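Local coordinates for Phi class glutathione transferase GSTF1 (Populus tremula x Populus tremuloides, PDB 4RI6), which is a glutathione transferase that probably conjugates glutathione to electrophilic compounds, releasing a halide ion from halogenated substrates, as part of detoxification, at the interface of chains A and B. Sequence-based numbering; all coordinates share one arbitrary frame. Chains: chain A/B, Phi class glutathione transferase GSTF1.

The interface of chains A and B. Residues chain A 75, 78-79; chain B 93, 96.
A:Asp78 and B:Ile93 approach from opposite sides, the isoleucine lying across the flat of the carboxylate, where helix 69-79 of chain A faces the first turn of helix 93-122 of chain B, in the dimer interface characteristic of the glutathione transferase fold. Helix 69-79 belongs to the thioredoxin-like N-terminal domain; its partner opens the helical C-terminal domain of the other subunit, and the two-fold axis repeats the patch.

The packing centres on B:Ile93. Its CG1 lies over one face of the A:Asp78 carboxylate, 3.5 Å from CG, and CD1 reaches out over the same face to sit 3.3 Å from OD1. The other branch, methyl CG2, turns toward A:Tyr75, meeting the CD1-CE1 side of the phenol ring at 3.8 Å from CE1; here the two side chains run at about a right angle. A chi1 of -69° divides the isoleucine this way, with CG1 beside its backbone N and CG2 opposite it. Within chain A, A:Lys79 CB covers the rim of one ring face.

A water gives a polar link, 3.0 Å from A:Asp78 OD2 and 2.8 Å from the main-chain O of B:Ile93. B:Lys96 bends at chi3 (-84°), leaving its ammonium NZ 4.5 Å from OD2: no salt bridge, but a charge that probably steadies the carboxylate. An alanine in place of A:Asp78 would probably cost the water its bond to OD2 and open a gap beneath CG1 and CD1 of B:Ile93.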
# COMPACT_ATOMS: atom_id res chain seq x y z
N TYR A 75 -11.47 5.89 3.71
CA TYR A 75 -12.31 6.64 4.64
C TYR A 75 -13.55 7.18 3.94
O TYR A 75 -14.66 7.06 4.44
CB TYR A 75 -11.52 7.79 5.27
CG TYR A 75 -12.37 8.74 6.07
CD1 TYR A 75 -12.90 8.34 7.29
CD2 TYR A 75 -12.64 10.02 5.61
CE1 TYR A 75 -13.66 9.19 8.03
CE2 TYR A 75 -13.42 10.88 6.34
CZ TYR A 75 -13.93 10.45 7.55
OH TYR A 75 -14.70 11.29 8.32
N ASP A 78 -15.96 4.47 3.35
CA ASP A 78 -16.56 4.05 4.61
C ASP A 78 -17.62 5.05 5.09
O ASP A 78 -18.77 4.69 5.35
CB ASP A 78 -15.46 3.89 5.67
CG ASP A 78 -15.84 2.94 6.79
OD1 ASP A 78 -17.04 2.65 6.97
OD2 ASP A 78 -14.92 2.50 7.51
N LYS A 79 -17.21 6.31 5.19
CA LYS A 79 -18.10 7.37 5.65
C LYS A 79 -19.34 7.53 4.79
O LYS A 79 -20.43 7.79 5.29
CB LYS A 79 -17.35 8.70 5.69
CG LYS A 79 -18.20 9.86 6.18
CD LYS A 79 -17.42 11.16 6.24
CE LYS A 79 -18.31 12.31 6.66
NZ LYS A 79 -17.64 13.63 6.47
N ILE B 93 -15.23 3.98 12.32
CA ILE B 93 -14.76 4.53 11.07
C ILE B 93 -13.57 5.47 11.26
O ILE B 93 -12.57 5.37 10.56
CB ILE B 93 -15.91 5.25 10.35
CG1 ILE B 93 -16.94 4.20 9.87
CG2 ILE B 93 -15.38 6.04 9.18
CD1 ILE B 93 -18.22 4.76 9.25
N LYS B 96 -10.28 3.77 12.71
CA LYS B 96 -9.72 2.90 11.68
C LYS B 96 -8.94 3.73 10.66
O LYS B 96 -7.81 3.38 10.29
CB LYS B 96 -10.83 2.11 11.01
CG LYS B 96 -10.36 1.22 9.85
CD LYS B 96 -11.52 0.57 9.10
CE LYS B 96 -11.96 -0.70 9.79
NZ LYS B 96 -13.10 -1.34 9.07
O HOH W 1 -12.54 4.27 7.96